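Local coordinates for protein S-adenosylmethionine dependent methyltransferase (Mesorhizobium loti, PDB 3BKW) that probably transfers methyl groups from S-adenosylmethionine to an acceptor substrate, at residues 34-39 against 58-63; 48-53 against 96-101; 81-86 against 91-96; 137-142 against 207-212. One frame throughout, in Å; residues are numbered along the deposited sequence.

Contact 1 (34-39 against 58-63)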
loop_
_atom_site.group_PDB
_atom_site.type_symbol
_atom_site.label_atom_id
_atom_site.label_comp_id
_atom_site.label_asym_id
_atom_site.label_seq_id
_atom_site.Cartn_x
_atom_site.Cartn_y
_atom_site.Cartn_z
ATOM N N ALA A 34 14.536 -9.084 3.331
ATOM C CA ALA A 34 13.130 -8.693 3.517
ATOM C C ALA A 34 12.193 -9.481 2.619
ATOM O O ALA A 34 11.143 -9.936 3.073
ATOM C CB ALA A 34 12.959 -7.217 3.245
ATOM N N LEU A 35 12.589 -9.663 1.362
ATOM C CA LEU A 35 11.775 -10.414 0.390
ATOM C C LEU A 35 11.791 -11.908 0.736
ATOM O O LEU A 35 10.744 -12.567 0.732
ATOM C CB LEU A 35 12.264 -10.136 -1.037
ATOM C CG LEU A 35 11.321 -10.524 -2.171
ATOM C CD1 LEU A 35 10.002 -9.762 -2.037
ATOM C CD2 LEU A 35 11.990 -10.306 -3.535
ATOM N N ARG A 36 12.973 -12.424 1.107
ATOM C CA ARG A 36 13.128 -13.824 1.539
ATOM C C ARG A 36 12.207 -14.142 2.730
ATOM O O ARG A 36 11.577 -15.198 2.771
ATOM C CB ARG A 36 14.577 -14.101 1.923
ATOM C CG ARG A 36 14.848 -15.542 2.400
ATOM C CD ARG A 36 16.292 -15.686 2.837
ATOM N NE ARG A 36 16.611 -14.781 3.934
ATOM C CZ ARG A 36 17.839 -14.398 4.309
ATOM N NH1 ARG A 36 18.939 -14.829 3.674
ATOM N NH2 ARG A 36 17.976 -13.553 5.331
ATOM N N ALA A 37 12.124 -13.203 3.678
ATOM C CA ALA A 37 11.267 -13.349 4.862
ATOM C C ALA A 37 9.775 -13.473 4.537
ATOM O O ALA A 37 9.018 -14.077 5.309
ATOM C CB ALA A 37 11.493 -12.208 5.815
HETATM N N MSE A 38 9.379 -12.929 3.381
HETATM C CA MSE A 38 8.001 -12.950 2.898
HETATM C C MSE A 38 7.623 -14.223 2.153
HETATM O O MSE A 38 6.437 -14.509 1.970
HETATM C CB MSE A 38 7.771 -11.731 2.020
HETATM C CG MSE A 38 7.903 -10.434 2.780
HETATM SE SE MSE A 38 8.053 -8.906 1.631
HETATM C CE MSE A 38 6.445 -9.129 0.562
ATOM N N LEU A 39 8.621 -15.008 1.754
ATOM C CA LEU A 39 8.379 -16.240 1.025
ATOM C C LEU A 39 7.777 -17.297 1.920
ATOM O O LEU A 39 8.006 -17.285 3.126
ATOM C CB LEU A 39 9.693 -16.820 0.495
ATOM C CG LEU A 39 10.496 -15.991 -0.500
ATOM C CD1 LEU A 39 11.860 -16.680 -0.710
ATOM C CD2 LEU A 39 9.705 -15.825 -1.812
ATOM N N CYS A 58 16.846 -18.963 -8.376
ATOM C CA CYS A 58 16.589 -20.350 -8.799
ATOM C C CYS A 58 17.489 -21.321 -8.043
ATOM O O CYS A 58 17.006 -22.327 -7.498
ATOM C CB CYS A 58 16.782 -20.523 -10.305
ATOM S SG CYS A 58 15.563 -19.626 -11.263
ATOM N N ARG A 59 18.789 -21.009 -7.995
ATOM C CA ARG A 59 19.752 -21.816 -7.255
ATOM C C ARG A 59 19.507 -21.791 -5.750
ATOM O O ARG A 59 19.598 -22.830 -5.109
ATOM C CB ARG A 59 21.198 -21.441 -7.581
ATOM C CG ARG A 59 21.607 -21.855 -8.994
ATOM C CD ARG A 59 23.082 -21.625 -9.261
ATOM N NE ARG A 59 23.426 -20.210 -9.287
ATOM C CZ ARG A 59 23.118 -19.361 -10.271
ATOM N NH1 ARG A 59 22.462 -19.759 -11.353
ATOM N NH2 ARG A 59 23.482 -18.087 -10.168
ATOM N N TRP A 60 19.187 -20.623 -5.197
ATOM C CA TRP A 60 18.847 -20.520 -3.764
ATOM C C TRP A 60 17.665 -21.433 -3.430
ATOM O O TRP A 60 17.712 -22.183 -2.456
ATOM C CB TRP A 60 18.553 -19.059 -3.353
ATOM C CG TRP A 60 18.093 -18.922 -1.924
ATOM C CD1 TRP A 60 18.883 -18.732 -0.840
ATOM C CD2 TRP A 60 16.743 -19.019 -1.431
ATOM N NE1 TRP A 60 18.115 -18.689 0.295
ATOM C CE2 TRP A 60 16.803 -18.887 -0.029
ATOM C CE3 TRP A 60 15.501 -19.221 -2.039
ATOM C CZ2 TRP A 60 15.655 -18.909 0.782
ATOM C CZ3 TRP A 60 14.353 -19.250 -1.242
ATOM C CH2 TRP A 60 14.445 -19.108 0.161
ATOM N N ALA A 61 16.617 -21.370 -4.245
ATOM C CA ALA A 61 15.409 -22.163 -4.021
ATOM C C ALA A 61 15.701 -23.656 -4.085
ATOM O O ALA A 61 15.210 -24.427 -3.244
ATOM C CB ALA A 61 14.324 -21.787 -5.018
ATOM N N HIS A 62 16.484 -24.065 -5.083
ATOM C CA HIS A 62 16.905 -25.461 -5.207
ATOM C C HIS A 62 17.726 -25.890 -3.977
ATOM O O HIS A 62 17.450 -26.929 -3.374
ATOM C CB HIS A 62 17.720 -25.696 -6.483
ATOM C CG HIS A 62 18.162 -27.119 -6.648
ATOM N ND1 HIS A 62 17.342 -28.093 -7.173
ATOM C CD2 HIS A 62 19.313 -27.742 -6.298
ATOM C CE1 HIS A 62 17.986 -29.250 -7.177
ATOM N NE2 HIS A 62 19.185 -29.064 -6.656
ATOM N N GLU A 63 18.700 -25.071 -3.591
ATOM C CA GLU A 63 19.504 -25.349 -2.382
ATOM C C GLU A 63 18.642 -25.538 -1.126
ATOM O O GLU A 63 18.980 -26.364 -0.264
ATOM C CB GLU A 63 20.512 -24.236 -2.122
ATOM C CG GLU A 63 21.646 -24.165 -3.105
ATOM C CD GLU A 63 22.361 -22.805 -3.121
ATOM O OE1 GLU A 63 22.231 -22.014 -2.149
ATOM O OE2 GLU A 63 23.069 -22.531 -4.120
HETATM O O HOH W 1 19.137 -18.096 3.171
#

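Contact 2 (48-53 against 96-101)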
loop_
_atom_site.group_PDB
_atom_site.type_symbol
_atom_site.label_atom_id
_atom_site.label_comp_id
_atom_site.label_asym_id
_atom_site.label_seq_id
_atom_site.Cartn_x
_atom_site.Cartn_y
_atom_site.Cartn_z
ATOM N N VAL A 48 8.162 -20.865 -9.941
ATOM C CA VAL A 48 8.499 -20.176 -11.181
ATOM C C VAL A 48 9.132 -18.829 -10.808
ATOM O O VAL A 48 8.597 -18.119 -9.956
ATOM C CB VAL A 48 7.313 -20.035 -12.169
ATOM C CG1 VAL A 48 6.124 -19.279 -11.560
ATOM C CG2 VAL A 48 7.780 -19.379 -13.476
ATOM N N ASP A 49 10.259 -18.502 -11.457
ATOM C CA ASP A 49 10.985 -17.264 -11.259
ATOM C C ASP A 49 10.816 -16.438 -12.512
ATOM O O ASP A 49 11.333 -16.806 -13.562
ATOM C CB ASP A 49 12.466 -17.566 -10.987
ATOM C CG ASP A 49 13.284 -16.331 -10.703
ATOM O OD1 ASP A 49 12.773 -15.214 -10.861
ATOM O OD2 ASP A 49 14.437 -16.479 -10.275
ATOM N N LEU A 50 10.061 -15.340 -12.407
ATOM C CA LEU A 50 9.763 -14.476 -13.545
ATOM C C LEU A 50 10.809 -13.377 -13.647
ATOM O O LEU A 50 10.828 -12.456 -12.821
ATOM C CB LEU A 50 8.348 -13.884 -13.419
ATOM C CG LEU A 50 7.171 -14.831 -13.206
ATOM C CD1 LEU A 50 5.875 -14.082 -12.926
ATOM C CD2 LEU A 50 7.006 -15.740 -14.389
ATOM N N GLY A 51 11.682 -13.488 -14.650
ATOM C CA GLY A 51 12.796 -12.542 -14.878
ATOM C C GLY A 51 13.946 -13.022 -14.012
ATOM O O GLY A 51 14.489 -12.278 -13.192
ATOM N N CYS A 52 14.342 -14.269 -14.242
ATOM C CA CYS A 52 15.333 -14.942 -13.399
ATOM C C CYS A 52 16.790 -14.486 -13.547
ATOM O O CYS A 52 17.626 -14.806 -12.683
ATOM C CB CYS A 52 15.265 -16.458 -13.630
ATOM S SG CYS A 52 15.778 -17.010 -15.249
ATOM N N GLY A 53 17.102 -13.795 -14.643
ATOM C CA GLY A 53 18.454 -13.344 -14.916
ATOM C C GLY A 53 19.432 -14.500 -14.882
ATOM O O GLY A 53 19.188 -15.556 -15.478
ATOM N N ALA A 96 11.472 -16.511 -22.255
ATOM C CA ALA A 96 10.091 -16.025 -22.222
ATOM C C ALA A 96 10.026 -14.511 -22.202
ATOM O O ALA A 96 10.925 -13.856 -21.680
ATOM C CB ALA A 96 9.347 -16.583 -21.025
ATOM N N ASP A 97 8.951 -13.980 -22.786
ATOM C CA ASP A 97 8.666 -12.548 -22.822
ATOM C C ASP A 97 7.568 -12.345 -21.796
ATOM O O ASP A 97 6.446 -12.821 -21.995
ATOM C CB ASP A 97 8.169 -12.140 -24.219
ATOM C CG ASP A 97 7.886 -10.634 -24.349
ATOM O OD1 ASP A 97 7.935 -9.871 -23.353
ATOM O OD2 ASP A 97 7.599 -10.211 -25.490
ATOM N N LEU A 98 7.875 -11.653 -20.699
ATOM C CA LEU A 98 6.873 -11.423 -19.636
ATOM C C LEU A 98 5.643 -10.604 -20.088
ATOM O O LEU A 98 4.589 -10.694 -19.447
ATOM C CB LEU A 98 7.500 -10.807 -18.391
ATOM C CG LEU A 98 8.592 -11.603 -17.665
ATOM C CD1 LEU A 98 9.013 -10.823 -16.410
ATOM C CD2 LEU A 98 8.182 -13.031 -17.292
ATOM N N ASP A 99 5.778 -9.828 -21.170
ATOM C CA ASP A 99 4.640 -9.115 -21.779
ATOM C C ASP A 99 3.688 -10.038 -22.528
ATOM O O ASP A 99 2.564 -9.636 -22.794
ATOM C CB ASP A 99 5.113 -8.033 -22.762
ATOM C CG ASP A 99 5.809 -6.892 -22.080
ATOM O OD1 ASP A 99 5.247 -6.346 -21.111
ATOM O OD2 ASP A 99 6.897 -6.488 -22.540
ATOM N N LYS A 100 4.141 -11.239 -22.894
ATOM C CA LYS A 100 3.339 -12.236 -23.620
ATOM C C LYS A 100 3.434 -13.583 -22.890
ATOM O O LYS A 100 3.520 -14.639 -23.511
ATOM C CB LYS A 100 3.880 -12.381 -25.050
ATOM C CG LYS A 100 3.986 -11.087 -25.850
ATOM C CD LYS A 100 4.582 -11.360 -27.221
ATOM N N LEU A 101 3.384 -13.533 -21.560
ATOM C CA LEU A 101 3.592 -14.703 -20.725
ATOM C C LEU A 101 2.457 -15.719 -20.770
ATOM O O LEU A 101 1.280 -15.357 -20.648
ATOM C CB LEU A 101 3.789 -14.276 -19.262
ATOM C CG LEU A 101 4.076 -15.342 -18.186
ATOM C CD1 LEU A 101 5.447 -15.986 -18.393
ATOM C CD2 LEU A 101 3.948 -14.767 -16.766
#

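Contact 3 (81-86 against 91-96)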
loop_
_atom_site.group_PDB
_atom_site.type_symbol
_atom_site.label_atom_id
_atom_site.label_comp_id
_atom_site.label_asym_id
_atom_site.label_seq_id
_atom_site.Cartn_x
_atom_site.Cartn_y
_atom_site.Cartn_z
ATOM N N ARG A 81 24.252 -18.868 -19.265
ATOM C CA ARG A 81 25.133 -18.712 -18.088
ATOM C C ARG A 81 24.483 -19.330 -16.840
ATOM O O ARG A 81 25.157 -19.988 -16.048
ATOM C CB ARG A 81 25.512 -17.236 -17.830
ATOM C CG ARG A 81 26.151 -16.541 -19.044
ATOM C CD ARG A 81 27.120 -15.402 -18.722
ATOM N NE ARG A 81 26.572 -14.328 -17.885
ATOM C CZ ARG A 81 26.721 -14.182 -16.559
ATOM N NH1 ARG A 81 26.159 -13.128 -15.955
ATOM N NH2 ARG A 81 27.418 -15.051 -15.811
ATOM N N ALA A 82 23.173 -19.127 -16.685
ATOM C CA ALA A 82 22.402 -19.718 -15.580
ATOM C C ALA A 82 22.473 -21.248 -15.597
ATOM O O ALA A 82 22.741 -21.856 -14.565
ATOM C CB ALA A 82 20.940 -19.263 -15.624
ATOM N N ARG A 83 22.250 -21.857 -16.765
ATOM C CA ARG A 83 22.333 -23.332 -16.906
ATOM C C ARG A 83 23.705 -23.865 -16.499
ATOM O O ARG A 83 23.794 -24.800 -15.689
ATOM C CB ARG A 83 22.026 -23.788 -18.333
ATOM C CG ARG A 83 20.579 -23.638 -18.722
ATOM C CD ARG A 83 20.326 -24.183 -20.111
ATOM N NE ARG A 83 19.036 -23.726 -20.631
ATOM C CZ ARG A 83 18.837 -22.673 -21.430
ATOM N NH1 ARG A 83 19.833 -21.928 -21.920
ATOM N NH2 ARG A 83 17.593 -22.376 -21.780
ATOM N N ALA A 84 24.751 -23.239 -17.047
ATOM C CA ALA A 84 26.162 -23.575 -16.754
ATOM C C ALA A 84 26.509 -23.549 -15.257
ATOM O O ALA A 84 27.321 -24.367 -14.798
ATOM C CB ALA A 84 27.101 -22.644 -17.515
ATOM N N ALA A 85 25.881 -22.635 -14.509
ATOM C CA ALA A 85 26.098 -22.510 -13.059
ATOM C C ALA A 85 25.544 -23.670 -12.206
ATOM O O ALA A 85 25.826 -23.715 -11.004
ATOM C CB ALA A 85 25.564 -21.165 -12.550
ATOM N N GLY A 86 24.731 -24.560 -12.798
ATOM C CA GLY A 86 24.202 -25.758 -12.115
ATOM C C GLY A 86 22.993 -25.482 -11.235
ATOM O O GLY A 86 22.574 -24.332 -11.103
ATOM N N ILE A 91 16.144 -27.647 -11.870
ATOM C CA ILE A 91 15.970 -26.293 -12.390
ATOM C C ILE A 91 15.948 -26.322 -13.917
ATOM O O ILE A 91 16.897 -26.802 -14.539
ATOM C CB ILE A 91 17.089 -25.311 -11.955
ATOM C CG1 ILE A 91 17.289 -25.334 -10.437
ATOM C CG2 ILE A 91 16.734 -23.893 -12.449
ATOM C CD1 ILE A 91 18.359 -24.357 -9.951
ATOM N N THR A 92 14.861 -25.816 -14.498
ATOM C CA THR A 92 14.693 -25.675 -15.945
ATOM C C THR A 92 14.698 -24.189 -16.259
ATOM O O THR A 92 14.033 -23.420 -15.562
ATOM C CB THR A 92 13.367 -26.281 -16.417
ATOM O OG1 THR A 92 13.390 -27.691 -16.175
ATOM C CG2 THR A 92 13.116 -26.021 -17.923
ATOM N N TYR A 93 15.457 -23.793 -17.290
ATOM C CA TYR A 93 15.495 -22.400 -17.757
ATOM C C TYR A 93 14.889 -22.349 -19.142
ATOM O O TYR A 93 15.209 -23.186 -19.978
ATOM C CB TYR A 93 16.911 -21.854 -17.792
ATOM C CG TYR A 93 17.506 -21.666 -16.420
ATOM C CD1 TYR A 93 17.174 -20.552 -15.640
ATOM C CD2 TYR A 93 18.379 -22.607 -15.882
ATOM C CE1 TYR A 93 17.724 -20.379 -14.356
ATOM C CE2 TYR A 93 18.925 -22.445 -14.602
ATOM C CZ TYR A 93 18.596 -21.325 -13.849
ATOM O OH TYR A 93 19.144 -21.153 -12.590
ATOM N N GLU A 94 13.980 -21.402 -19.359
ATOM C CA GLU A 94 13.340 -21.232 -20.671
ATOM C C GLU A 94 13.237 -19.769 -21.005
ATOM O O GLU A 94 13.014 -18.938 -20.122
ATOM C CB GLU A 94 11.941 -21.842 -20.695
ATOM C CG GLU A 94 11.889 -23.355 -20.519
ATOM C CD GLU A 94 10.474 -23.928 -20.636
ATOM O OE1 GLU A 94 9.503 -23.152 -20.728
ATOM O OE2 GLU A 94 10.330 -25.172 -20.623
ATOM N N ARG A 95 13.384 -19.451 -22.288
ATOM C CA ARG A 95 13.282 -18.074 -22.751
ATOM C C ARG A 95 11.794 -17.699 -22.766
ATOM O O ARG A 95 10.955 -18.508 -23.171
ATOM C CB ARG A 95 13.920 -17.903 -24.131
ATOM C CG ARG A 95 14.128 -16.453 -24.516
ATOM C CD ARG A 95 14.606 -16.311 -25.943
ATOM N NE ARG A 95 14.461 -14.939 -26.429
ATOM C CZ ARG A 95 13.310 -14.362 -26.806
ATOM N NH1 ARG A 95 12.132 -15.005 -26.728
ATOM N NH2 ARG A 95 13.327 -13.100 -27.249
ATOM N N ALA A 96 11.472 -16.511 -22.255
ATOM C CA ALA A 96 10.091 -16.025 -22.222
ATOM C C ALA A 96 10.026 -14.511 -22.202
ATOM O O ALA A 96 10.925 -13.856 -21.680
ATOM C CB ALA A 96 9.347 -16.583 -21.025
HETATM O O HOH W 2 21.370 -22.460 -12.378
HETATM O O HOH W 3 17.304 -25.440 -18.714
#

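Contact 4 (137-142 against 207-212)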
loop_
_atom_site.group_PDB
_atom_site.type_symbol
_atom_site.label_atom_id
_atom_site.label_comp_id
_atom_site.label_asym_id
_atom_site.label_seq_id
_atom_site.Cartn_x
_atom_site.Cartn_y
_atom_site.Cartn_z
ATOM N N GLY A 137 -4.101 -21.847 -2.733
ATOM C CA GLY A 137 -3.244 -21.549 -1.584
ATOM C C GLY A 137 -1.815 -21.147 -1.945
ATOM O O GLY A 137 -0.997 -20.898 -1.051
ATOM N N GLY A 138 -1.500 -21.075 -3.242
ATOM C CA GLY A 138 -0.164 -20.701 -3.689
ATOM C C GLY A 138 0.079 -19.219 -3.526
ATOM O O GLY A 138 -0.873 -18.455 -3.352
ATOM N N HIS A 139 1.356 -18.815 -3.594
ATOM C CA HIS A 139 1.762 -17.419 -3.395
ATOM C C HIS A 139 2.511 -16.819 -4.573
ATOM O O HIS A 139 3.081 -17.528 -5.368
ATOM C CB HIS A 139 2.636 -17.258 -2.154
ATOM C CG HIS A 139 1.912 -17.523 -0.873
ATOM N ND1 HIS A 139 1.838 -18.775 -0.311
ATOM C CD2 HIS A 139 1.222 -16.697 -0.051
ATOM C CE1 HIS A 139 1.136 -18.714 0.807
ATOM N NE2 HIS A 139 0.748 -17.463 0.987
ATOM N N PHE A 140 2.434 -15.495 -4.661
ATOM C CA PHE A 140 3.152 -14.676 -5.629
ATOM C C PHE A 140 3.864 -13.619 -4.794
ATOM O O PHE A 140 3.196 -12.838 -4.122
ATOM C CB PHE A 140 2.178 -14.083 -6.635
ATOM C CG PHE A 140 2.809 -13.236 -7.720
ATOM C CD1 PHE A 140 4.139 -13.394 -8.152
ATOM C CD2 PHE A 140 2.001 -12.334 -8.413
ATOM C CE1 PHE A 140 4.668 -12.622 -9.192
ATOM C CE2 PHE A 140 2.526 -11.589 -9.451
ATOM C CZ PHE A 140 3.845 -11.726 -9.841
ATOM N N VAL A 141 5.193 -13.638 -4.813
ATOM C CA VAL A 141 6.013 -12.735 -4.022
ATOM C C VAL A 141 6.940 -12.019 -4.988
ATOM O O VAL A 141 7.684 -12.653 -5.748
ATOM C CB VAL A 141 6.805 -13.511 -2.966
ATOM C CG1 VAL A 141 7.716 -12.573 -2.158
ATOM C CG2 VAL A 141 5.863 -14.258 -2.030
ATOM N N PHE A 142 6.873 -10.689 -5.008
ATOM C CA PHE A 142 7.666 -9.932 -5.941
ATOM C C PHE A 142 8.098 -8.563 -5.453
ATOM O O PHE A 142 7.457 -7.971 -4.573
ATOM C CB PHE A 142 6.902 -9.813 -7.275
ATOM C CG PHE A 142 5.625 -8.982 -7.213
ATOM C CD1 PHE A 142 5.663 -7.620 -7.522
ATOM C CD2 PHE A 142 4.385 -9.551 -6.862
ATOM C CE1 PHE A 142 4.495 -6.828 -7.503
ATOM C CE2 PHE A 142 3.197 -8.759 -6.837
ATOM C CZ PHE A 142 3.272 -7.389 -7.154
ATOM N N ALA A 207 -5.423 -12.480 -2.710
ATOM C CA ALA A 207 -5.613 -11.846 -1.421
ATOM C C ALA A 207 -4.256 -11.229 -1.109
ATOM O O ALA A 207 -3.240 -11.894 -1.275
ATOM C CB ALA A 207 -5.965 -12.851 -0.392
ATOM N N ILE A 208 -4.218 -9.970 -0.670
ATOM C CA ILE A 208 -2.944 -9.337 -0.259
ATOM C C ILE A 208 -2.542 -9.949 1.089
ATOM O O ILE A 208 -3.341 -9.985 2.039
ATOM C CB ILE A 208 -3.051 -7.794 -0.089
ATOM C CG1 ILE A 208 -3.659 -7.136 -1.338
ATOM C CG2 ILE A 208 -1.694 -7.175 0.309
ATOM C CD1 ILE A 208 -2.958 -7.515 -2.670
ATOM N N GLU A 209 -1.313 -10.445 1.166
ATOM C CA GLU A 209 -0.772 -11.062 2.375
ATOM C C GLU A 209 0.197 -10.151 3.136
ATOM O O GLU A 209 0.176 -10.114 4.365
ATOM C CB GLU A 209 -0.107 -12.395 2.019
ATOM C CG GLU A 209 0.466 -13.152 3.212
ATOM C CD GLU A 209 0.842 -14.582 2.883
ATOM O OE1 GLU A 209 -0.057 -15.343 2.479
ATOM O OE2 GLU A 209 2.025 -14.957 3.078
ATOM N N HIS A 210 1.057 -9.442 2.418
ATOM C CA HIS A 210 2.064 -8.588 3.064
ATOM C C HIS A 210 2.545 -7.547 2.065
ATOM O O HIS A 210 2.733 -7.848 0.892
ATOM C CB HIS A 210 3.247 -9.447 3.550
ATOM C CG HIS A 210 4.246 -8.717 4.397
ATOM N ND1 HIS A 210 4.152 -8.647 5.771
ATOM C CD2 HIS A 210 5.382 -8.063 4.061
ATOM C CE1 HIS A 210 5.177 -7.952 6.238
ATOM N NE2 HIS A 210 5.940 -7.591 5.222
ATOM N N VAL A 211 2.689 -6.312 2.529
ATOM C CA VAL A 211 3.158 -5.202 1.711
ATOM C C VAL A 211 4.275 -4.493 2.487
ATOM O O VAL A 211 4.073 -4.094 3.628
ATOM C CB VAL A 211 2.020 -4.212 1.396
ATOM C CG1 VAL A 211 2.535 -3.035 0.537
ATOM C CG2 VAL A 211 0.869 -4.909 0.688
ATOM N N GLU A 212 5.429 -4.327 1.862
ATOM C CA GLU A 212 6.553 -3.703 2.535
ATOM C C GLU A 212 7.235 -2.716 1.617
ATOM O O GLU A 212 7.582 -3.036 0.475
ATOM C CB GLU A 212 7.479 -4.802 3.004
ATOM C CG GLU A 212 8.551 -4.394 3.943
ATOM C CD GLU A 212 9.188 -5.590 4.645
ATOM O OE1 GLU A 212 8.469 -6.514 5.118
ATOM O OE2 GLU A 212 10.418 -5.586 4.771
#

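Contact 1 (34-39 against 58-63)
Trp60 NE1 donates to a water 3.1 Å away, and Arg36 NH1 reaches the same water at 3.3 Å in a weak bond. The water lies in the indole plane, at the ring edge, and accepts from both nitrogens. This is the polar end of the contact. The rest is carbon against carbon. On Arg36 the aliphatic part does the touching: CG is 3.8 Å from Trp60 CZ2, and CD 3.9 Å from the same atom. The arginine chain runs straight out from the helix, with CG anti to the backbone N (chi1 180°), and bends only at chi3. The guanidinium and indole planes are 33° apart. Leu39, just after helix 32-38, meets the six-membered ring. Its CD1 is 3.6 Å from Trp60 CZ3 and 3.7 Å from CH2, and it comes in obliquely.

The backbones stay well apart, with Arg36 CA 10.3 Å from Ala61 CA. The indole of Trp60 bridges this gap, with CG anti to its own backbone N (chi1 175°). Helices 32-38 and 56-63 cover one face of the central sheet of the Rossmann-like methyltransferase fold. Trp32 packs edge-to-face on the same indole, and His64 stacks with it. Leu39 also leans on Val141 of the sheet below. The join is therefore mainly apolar, with the charge of Arg36 on the exposed side, linked weakly to the indole N-H through one water.

Contact 2 (48-53 against 96-101)
Leu50 and Leu98 meet through methyl and methylene groups. Leu98 CD2 lies 4.0 Å from Leu50 CB and 4.1 Å from Leu50 CD2, so one methyl rests along the side of the strand leucine. The other methyl, Leu98 CD1, reaches the main chain at the Leu50-Gly51 peptide and stands 4.2 Å from Gly51 N. Leu98 CG lies beside its own backbone N (chi1 -61°), and from there its two branches reach these separate targets. Leu101 completes the inner shell. Its CD2 comes within 4.0 Å of Leu50 CD2, and the two side chains cross at about a right angle.

Residues 49-53 read Asp-Leu-Gly-Cys-Gly. This is the glycine-rich loop after the first strand of the class I methyltransferase fold, which in relatives runs beside S-adenosylmethionine. Gly51 and Gly53 both have positive phi. Segment 96-101 follows strand 91-95, also at the C-terminal ends of the parallel strands.

In the next shell an Asx turn shapes the Leu98 loop. Asp99 N donates to Asp97 OD1 at 3.1 Å, meeting the oxygen from above the carboxylate plane. Lys100 N also bonds Asp97 O, at 2.9 Å. On the other segment, Ser113 OG bonds Leu50 O and Asp73 OD1 accepts from Gly53 N. Farther out, helix 123-133 backs the leucines: Leu126 touches Leu98 and Leu101, and Val130 touches Leu50.

Contact 3 (81-86 against 91-96)
Tyr93, Arg83 and Ala82 carry this contact, in which helix 76-84 packs on strand 91-95 within a beta-alpha-beta unit of the Rossmann-like sheet. The phenol ring of Tyr93 faces the helix. Ala82 CB sits over one ring face, 3.7 Å from the centroid and 16° off the normal, a CH-pi contact. It is offset toward the rim, near CZ and CE1. Arg83 runs the opposite way along Tyr93. Its CG is 3.7 Å from Tyr93 CD2, and its chain, extended from CG to NE, carries the guanidinium to the strand backbone. One guanidinium face lies over Tyr93 CB. Arg83 NH2 donates to Tyr93 O at 3.1 Å, from well above the carbonyl plane (65° out of it). A water joins the same two residues, accepting from Arg83 NE at 3.1 Å and from Tyr93 N at 2.9 Å. Arg83 thus bonds the tyrosine carbonyl directly and the N-H through the water. A second water ties the phenol to the carbonyls of Ala82 and Gly86. It accepts from Tyr93 OH at 2.6 Å, and donates to Ala82 O at 2.7 Å and to Gly86 O at 2.6 Å.

Contact 4 (137-142 against 207-212)
Glu209 reaches across to His139 with its carboxylate. From CB the chain goes to CG, which is anti to the backbone N (chi1 -178°), and it stays extended to CD. Neither methylene touches segment 137-142. CD is the first atom to come close, 3.5 Å from His139 NE2. OE1 makes the bond: His139 NE2 donates to it at 2.7 Å, with a bent N-H...O angle of 131°. The oxygen lies near the imidazole plane, at the ring edge, and is also 3.1 Å from His139 CD2. It is met on its syn side. OE2 stays farther, 3.5 Å from His139 NE2. The ring and carboxylate planes are 75° apart.

Strands 138-145 and 207-213 are not neighbours in the seven-stranded sheet. Strand 236-242 runs between them, antiparallel to both, so this bond passes over it. Glu209 and His210 form a classic beta bulge facing Ser240 of that middle strand. Arg242, also on it, makes a salt bridge to Glu209 OE1. The oxygen is thus gripped by two donors, which would probably keep Glu209 ionised. Farther along, at 2.8 Å, His210 NE2 donates to Glu212 OE1, which accepts with its anti lone pair. Val211 N bonds Asn199 of the second subunit.

In the fold
Contacts 2, 3 and 4 all reach the seven-stranded sheet, and contact 1 joins two helices lying on it. Contacts 2 and 3 have centres about 12 Å apart and share Ala96. Cys52 SG of the glycine-rich loop is 3.8 Å from Tyr93 CD1. Contact 1 touches both: Cys58 SG is 3.5 Å from Asp49 OD2, and Cys58 CB is 3.3 Å from Tyr93 OH. Contact 1 also meets contact 4, where Leu35 CD1 is 3.6 Å from Val141 CG1. Contacts 3 and 4, toward opposite sheet edges, have centres about 26 Å apart. By family resemblance, the cofactor pocket probably lies beside contact 2.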